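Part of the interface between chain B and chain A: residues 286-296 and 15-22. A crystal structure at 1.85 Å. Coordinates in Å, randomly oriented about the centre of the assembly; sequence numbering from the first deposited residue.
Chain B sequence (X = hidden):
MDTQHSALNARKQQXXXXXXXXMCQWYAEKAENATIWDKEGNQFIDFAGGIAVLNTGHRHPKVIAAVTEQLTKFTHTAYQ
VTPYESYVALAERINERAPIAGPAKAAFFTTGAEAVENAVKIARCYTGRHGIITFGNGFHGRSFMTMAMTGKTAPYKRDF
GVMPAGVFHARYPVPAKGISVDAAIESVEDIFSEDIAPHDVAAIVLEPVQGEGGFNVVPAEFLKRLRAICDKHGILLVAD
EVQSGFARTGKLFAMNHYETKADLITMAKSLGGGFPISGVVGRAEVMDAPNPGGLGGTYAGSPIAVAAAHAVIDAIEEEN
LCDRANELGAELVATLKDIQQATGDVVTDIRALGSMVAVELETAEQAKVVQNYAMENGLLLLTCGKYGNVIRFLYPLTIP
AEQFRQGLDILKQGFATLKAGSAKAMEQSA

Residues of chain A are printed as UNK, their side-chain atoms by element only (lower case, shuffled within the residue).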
# COMPACT_ATOMS: atom_id res chain seq x y z
N VAL B 286 11.56 22.47 9.73
CA VAL B 286 10.75 21.28 9.45
C VAL B 286 9.35 21.69 9.01
O VAL B 286 8.84 21.21 7.99
CB VAL B 286 10.72 20.36 10.68
CG1 VAL B 286 9.82 19.10 10.46
CG2 VAL B 286 12.14 19.87 10.98
N MET B 287 8.73 22.58 9.77
CA MET B 287 7.38 23.06 9.47
C MET B 287 7.33 23.71 8.08
O MET B 287 6.32 23.59 7.37
CB MET B 287 6.94 24.10 10.51
CG MET B 287 6.87 23.56 11.96
SD MET B 287 5.51 22.33 12.16
CE MET B 287 4.05 23.43 11.99
N ASP B 288 8.43 24.33 7.67
CA ASP B 288 8.45 25.06 6.42
C ASP B 288 8.66 24.15 5.21
O ASP B 288 8.73 24.65 4.08
CB ASP B 288 9.55 26.14 6.46
CG ASP B 288 9.02 27.45 7.00
OD1 ASP B 288 7.78 27.70 6.93
OD2 ASP B 288 9.84 28.23 7.50
N ALA B 289 8.73 22.84 5.42
CA ALA B 289 9.07 21.96 4.30
C ALA B 289 7.96 21.93 3.26
O ALA B 289 8.26 22.11 2.07
CB ALA B 289 9.43 20.56 4.82
N PRO B 290 6.68 21.71 3.60
CA PRO B 290 5.64 21.73 2.57
C PRO B 290 5.56 23.06 1.85
O PRO B 290 5.78 24.14 2.44
CB PRO B 290 4.35 21.45 3.37
CG PRO B 290 4.80 20.67 4.54
CD PRO B 290 6.12 21.30 4.91
N ASN B 291 5.21 22.98 0.56
CA ASN B 291 5.06 24.17 -0.27
C ASN B 291 3.69 24.83 -0.04
O ASN B 291 2.75 24.18 0.41
CB ASN B 291 5.25 23.77 -1.73
CG ASN B 291 6.70 23.38 -2.00
OD1 ASN B 291 7.60 24.24 -1.89
ND2 ASN B 291 6.97 22.08 -2.24
N PRO B 292 3.56 26.13 -0.37
CA PRO B 292 2.24 26.80 -0.21
C PRO B 292 1.13 26.01 -0.91
O PRO B 292 1.30 25.54 -2.04
CB PRO B 292 2.44 28.18 -0.88
CG PRO B 292 3.91 28.46 -0.71
CD PRO B 292 4.60 27.06 -0.85
N GLY B 293 -0.00 25.87 -0.22
CA GLY B 293 -1.13 25.09 -0.64
C GLY B 293 -1.07 23.65 -0.17
O GLY B 293 -2.08 22.92 -0.31
N GLY B 294 0.09 23.23 0.32
CA GLY B 294 0.33 21.88 0.82
C GLY B 294 -0.34 21.58 2.14
O GLY B 294 -0.58 20.41 2.44
N LEU B 295 -0.65 22.61 2.95
CA LEU B 295 -1.34 22.47 4.22
C LEU B 295 -2.56 23.39 4.27
O LEU B 295 -2.58 24.47 3.67
CB LEU B 295 -0.45 22.87 5.40
CG LEU B 295 0.88 22.13 5.37
CD1 LEU B 295 1.82 22.88 6.42
CD2 LEU B 295 0.64 20.66 5.78
N GLY B 296 -3.57 22.94 4.95
CA GLY B 296 -4.69 23.87 5.22
C GLY B 296 -5.92 23.08 5.64
O GLY B 296 -5.81 21.99 6.22
N UNK A 15 5.87 33.41 12.36
CA UNK A 15 5.30 32.48 13.33
C UNK A 15 4.68 31.21 12.73
O UNK A 15 4.45 30.25 13.47
c UNK A 15 4.24 33.19 14.20
N UNK A 16 4.36 31.19 11.43
CA UNK A 16 3.59 30.09 10.88
C UNK A 16 4.29 29.57 9.62
O UNK A 16 5.05 30.31 8.99
o UNK A 16 2.24 31.48 9.47
c UNK A 16 1.45 31.19 11.81
c UNK A 16 2.16 30.54 10.55
N UNK A 17 4.05 28.30 9.24
CA UNK A 17 4.70 27.74 8.06
C UNK A 17 4.20 28.33 6.76
O UNK A 17 3.04 28.69 6.61
c UNK A 17 4.37 26.24 8.14
c UNK A 17 3.32 26.11 9.10
c UNK A 17 3.32 27.27 10.00
N UNK A 18 5.09 28.31 5.77
CA UNK A 18 4.68 28.76 4.45
C UNK A 18 3.68 27.82 3.80
O UNK A 18 3.04 28.22 2.81
c UNK A 18 8.46 25.92 0.90
c UNK A 18 6.38 27.62 2.99
n UNK A 18 8.33 26.67 -0.21
c UNK A 18 5.90 28.92 3.55
n UNK A 18 8.89 24.66 0.82
c UNK A 18 7.75 27.80 2.31
n UNK A 18 8.23 26.44 2.07
N UNK A 19 3.51 26.61 4.33
CA UNK A 19 2.69 25.60 3.66
C UNK A 19 1.22 25.94 3.69
O UNK A 19 0.47 25.55 2.80
N UNK A 20 0.80 26.74 4.65
CA UNK A 20 -0.56 27.28 4.59
C UNK A 20 -0.58 28.48 3.65
O UNK A 20 -0.11 29.55 4.03
c UNK A 20 -0.67 26.60 7.00
c UNK A 20 -1.05 27.68 5.99
c UNK A 20 -2.59 27.91 5.91
N UNK A 21 -1.16 28.32 2.46
CA UNK A 21 -1.24 29.42 1.50
C UNK A 21 -2.42 30.34 1.85
O UNK A 21 -3.56 29.89 2.04
N UNK A 22 -2.15 31.63 1.97
CA UNK A 22 -3.20 32.56 2.39
C UNK A 22 -3.46 33.51 1.23
O UNK A 22 -2.52 34.13 0.71
c UNK A 22 -2.83 32.31 4.89
c UNK A 22 -2.81 33.29 3.69
c UNK A 22 -3.78 34.35 3.91
O HOH W 1 5.16 24.62 5.21
O HOH W 2 -2.79 26.28 1.81

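Position 15 of chain A carries a single side-chain carbon, out of reach of the chain B stretch; one carbon and nothing more is alanine, Ala A15. At position 16 a carbon bonded to CA bears one oxygen and one carbon. This branched hydroxyl side chain is that of threonine, and in Thr A16 the CA-to-CB bond points away from chain B.

At position 17 three carbons close a ring onto the backbone nitrogen, and the ring packs by Met B287 and Leu B295; only proline has such a ring. In Pro A17, at the end of the chain B helix, CB is 3.4 Å from Met B287 O, and CG is 4.0 Å from Met B287 CE and 4.5 Å from Leu B295 CD1.

Position 18 has three carbons in a chain, a nitrogen, and then a carbon carrying two more nitrogens, a guanidinium group whose nitrogens reach Asp B288 O, Ala B289 O and Asn B291 OD1, so the residue is arginine. Arg A18 donates through NE to Asp B288 O (2.7 Å, nearly linear). Its NH2 makes a weak hydrogen bond to Ala B289 O (2.9 Å), while NH1 and NH2 each make a weak one to Asn B291 OD1 (3.0 Å from both nitrogens).

No side-chain atom exists at position 19, which makes it glycine. A CB on Gly A19 would point toward chain B and fall 2.7 Å from Leu B295 CD1, a clash, so the close packing here depends on its absence.

Position 20 shows one carbon bearing two others, a branch lying by Leu B295 CB: valine. Val A20 places CG2 4.1 Å from Leu B295 CB, and its CA lies 3.6 Å from Leu B295 O in a CA-H...O contact. Position 21 again lacks side-chain atoms and is glycine; at Gly A21, unlike Gly A19, there would be room for a CB. Position 22 repeats the three-carbon branch and is Val A22, beyond the contact.

The contact combines the Arg A18 side chain, which donates to backbone carbonyls and to Asn B291 OD1, with backbone bonds at Gly A19 O. The type I turn from Pro A17 to Val A20 fits against the loop of chain B, with Arg A18 N bonded to Asp B288 OD1 (3.0 Å). Gly A19 O accepts from Leu B295 N (3.1 Å) and, weakly, from Gly B293 N (3.1 Å), in and just after the type II turn from Asn B291 to Gly B294. Water 1 accepts a weak hydrogen bond from Gly A19 N and donates to Met B287 O and Pro B290 O, and water 2 links Gly A21 N to Leu B295 O.

Chain A, residues 15-22: ATPRGVGV
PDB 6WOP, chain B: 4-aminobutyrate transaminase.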